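Local atomic coordinates of penicillin-binding protein activator LpoA (Escherichia coli, PDB entry 6DR3), a protein that regulates peptidoglycan synthesis from the outer membrane, binding penicillin-binding protein 1A and stimulating its transpeptidase activity. Residues R108-Q111 against A112-D115. Sequence-based numbering, arbitrary orientation.
Sequences RYWQ and AKID
With CG anti to the backbone N (chi1 -171°) and the chain bent at chi2, Gln111 swings its amide forward along the helix to Asp115, whose CG lies beside its own backbone N. Gln111 NE2 donates to Asp115 OD1 at 2.9 Å, meeting the syn side of that oxygen from 30° out of the carboxylate plane; amide and carboxylate are twisted 54° apart. The two residues are joined a second time through the backbone, Asp115 N to Gln111 O at 2.7 Å, so the pair is bridged by both a main-chain and a side-chain bond. The other end of the amide is also engaged, Gln111 OE1 accepting from Gln132 of helix 123-132.

All of this lies within helix 103-117 of the all-helical, TPR-like amino-terminal domain of LpoA, where i to i+4 bonds run unbroken from Ala112 N to Arg108 O (2.9 Å) through Asp115.

On another side of the helix, Lys113 runs alongside Tyr109 and Trp110, pointing the same way. Its CG sits over one face of the Tyr109 ring, offset toward the rim; Lys113 CD reaches Tyr109 OH at 3.6 Å and approaches Trp110 CZ3 obliquely at 3.9 Å. Tyr109 CE2 in turn lies 3.6 Å above the centre of one face of the Trp110 indole. Ile114 folds CG1 back against Trp110 O (3.2 Å) and touches Leu129 of helix 123-132, while buried Ala112 touches Val77 and Leu81 of helix 66-82, the helix whose Glu71 and Glu78 form salt bridges with Arg108.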
ATOM      1  N   ARG A 108      -2.934   4.111  -2.405  1.00 22.87           N
ATOM      2  CA  ARG A 108      -1.664   4.812  -2.564  1.00 20.63           C
ATOM      3  C   ARG A 108      -1.284   5.570  -1.299  1.00 20.44           C
ATOM      4  O   ARG A 108      -0.094   5.682  -0.979  1.00 25.75           O
ATOM      5  CB  ARG A 108      -1.740   5.770  -3.751  1.00 21.44           C
ATOM      6  CG  ARG A 108      -1.767   5.078  -5.104  1.00 22.61           C
ATOM      7  CD  ARG A 108      -2.284   6.014  -6.180  1.00 22.03           C
ATOM      8  NE  ARG A 108      -1.502   7.246  -6.263  1.00 22.89           N
ATOM      9  CZ  ARG A 108      -1.932   8.373  -6.826  1.00 26.29           C
ATOM     10  NH1 ARG A 108      -3.147   8.437  -7.355  1.00 26.03           N
ATOM     11  NH2 ARG A 108      -1.147   9.443  -6.856  1.00 24.24           N
ATOM     12  N   TYR A 109      -2.270   6.106  -0.579  1.00 23.73           N
ATOM     13  CA  TYR A 109      -1.992   6.728   0.712  1.00 22.02           C
ATOM     14  C   TYR A 109      -1.305   5.744   1.650  1.00 22.16           C
ATOM     15  O   TYR A 109      -0.275   6.059   2.258  1.00 20.82           O
ATOM     16  CB  TYR A 109      -3.293   7.249   1.329  1.00 21.98           C
ATOM     17  CG  TYR A 109      -3.182   7.580   2.801  1.00 25.41           C
ATOM     18  CD1 TYR A 109      -2.776   8.839   3.222  1.00 26.79           C
ATOM     19  CD2 TYR A 109      -3.486   6.630   3.770  1.00 28.92           C
ATOM     20  CE1 TYR A 109      -2.674   9.143   4.566  1.00 30.92           C
ATOM     21  CE2 TYR A 109      -3.385   6.924   5.115  1.00 31.25           C
ATOM     22  CZ  TYR A 109      -2.975   8.182   5.508  1.00 34.66           C
ATOM     23  OH  TYR A 109      -2.881   8.480   6.849  1.00 36.42           O
ATOM     24  N   TRP A 110      -1.861   4.539   1.778  1.00 29.47           N
ATOM     25  CA  TRP A 110      -1.257   3.546   2.661  1.00 27.94           C
ATOM     26  C   TRP A 110       0.069   3.038   2.114  1.00 26.09           C
ATOM     27  O   TRP A 110       0.979   2.733   2.893  1.00 25.58           O
ATOM     28  CB  TRP A 110      -2.225   2.386   2.884  1.00 28.98           C
ATOM     29  CG  TRP A 110      -3.430   2.788   3.675  1.00 23.96           C
ATOM     30  CD1 TRP A 110      -4.712   2.885   3.226  1.00 21.47           C
ATOM     31  CD2 TRP A 110      -3.460   3.166   5.056  1.00 27.48           C
ATOM     32  NE1 TRP A 110      -5.542   3.291   4.243  1.00 25.90           N
ATOM     33  CE2 TRP A 110      -4.796   3.470   5.378  1.00 28.04           C
ATOM     34  CE3 TRP A 110      -2.486   3.272   6.054  1.00 29.34           C
ATOM     35  CZ2 TRP A 110      -5.185   3.873   6.654  1.00 30.56           C
ATOM     36  CZ3 TRP A 110      -2.874   3.671   7.321  1.00 27.34           C
ATOM     37  CH2 TRP A 110      -4.210   3.967   7.610  1.00 25.63           C
ATOM     38  N   GLN A 111       0.208   2.939   0.791  1.00 23.47           N
ATOM     39  CA  GLN A 111       1.504   2.570   0.232  1.00 20.15           C
ATOM     40  C   GLN A 111       2.563   3.603   0.595  1.00 20.24           C
ATOM     41  O   GLN A 111       3.718   3.252   0.866  1.00 20.63           O
ATOM     42  CB  GLN A 111       1.408   2.414  -1.285  1.00 25.05           C
ATOM     43  CG  GLN A 111       2.661   1.818  -1.915  1.00 25.34           C
ATOM     44  CD  GLN A 111       2.909   0.384  -1.479  1.00 26.47           C
ATOM     45  OE1 GLN A 111       1.996  -0.439  -1.469  1.00 25.02           O
ATOM     46  NE2 GLN A 111       4.148   0.082  -1.111  1.00 25.94           N
ATOM     47  N   ALA A 112       2.189   4.884   0.609  1.00 21.00           N
ATOM     48  CA  ALA A 112       3.126   5.922   1.029  1.00 23.94           C
ATOM     49  C   ALA A 112       3.530   5.734   2.485  1.00 24.51           C
ATOM     50  O   ALA A 112       4.698   5.926   2.843  1.00 24.15           O
ATOM     51  CB  ALA A 112       2.511   7.304   0.816  1.00 21.91           C
ATOM     52  N   LYS A 113       2.581   5.354   3.342  1.00 29.59           N
ATOM     53  CA  LYS A 113       2.922   5.085   4.734  1.00 32.39           C
ATOM     54  C   LYS A 113       3.798   3.845   4.850  1.00 28.97           C
ATOM     55  O   LYS A 113       4.744   3.819   5.646  1.00 28.40           O
ATOM     56  CB  LYS A 113       1.650   4.926   5.568  1.00 32.31           C
ATOM     57  CG  LYS A 113       0.733   6.138   5.525  1.00 37.65           C
ATOM     58  CD  LYS A 113      -0.072   6.284   6.808  1.00 44.66           C
ATOM     59  CE  LYS A 113       0.770   6.862   7.935  1.00 50.92           C
ATOM     60  NZ  LYS A 113      -0.034   7.115   9.162  1.00 52.07           N
ATOM     61  N   ILE A 114       3.501   2.808   4.064  1.00 27.32           N
ATOM     62  CA  ILE A 114       4.349   1.619   4.045  1.00 27.40           C
ATOM     63  C   ILE A 114       5.757   1.987   3.593  1.00 25.41           C
ATOM     64  O   ILE A 114       6.751   1.613   4.228  1.00 28.07           O
ATOM     65  CB  ILE A 114       3.729   0.534   3.144  1.00 25.92           C
ATOM     66  CG1 ILE A 114       2.413   0.037   3.743  1.00 32.06           C
ATOM     67  CG2 ILE A 114       4.693  -0.640   2.956  1.00 29.27           C
ATOM     68  CD1 ILE A 114       1.553  -0.743   2.772  1.00 33.32           C
ATOM     69  N   ASP A 115       5.863   2.723   2.484  1.00 24.81           N
ATOM     70  CA  ASP A 115       7.172   3.141   1.993  1.00 27.82           C
ATOM     71  C   ASP A 115       7.913   3.986   3.021  1.00 26.73           C
ATOM     72  O   ASP A 115       9.143   3.907   3.118  1.00 30.33           O
ATOM     73  CB  ASP A 115       7.020   3.918   0.684  1.00 35.13           C
ATOM     74  CG  ASP A 115       6.446   3.069  -0.439  1.00 40.73           C
ATOM     75  OD1 ASP A 115       6.346   1.834  -0.263  1.00 42.78           O
ATOM     76  OD2 ASP A 115       6.091   3.634  -1.497  1.00 38.27           O
TER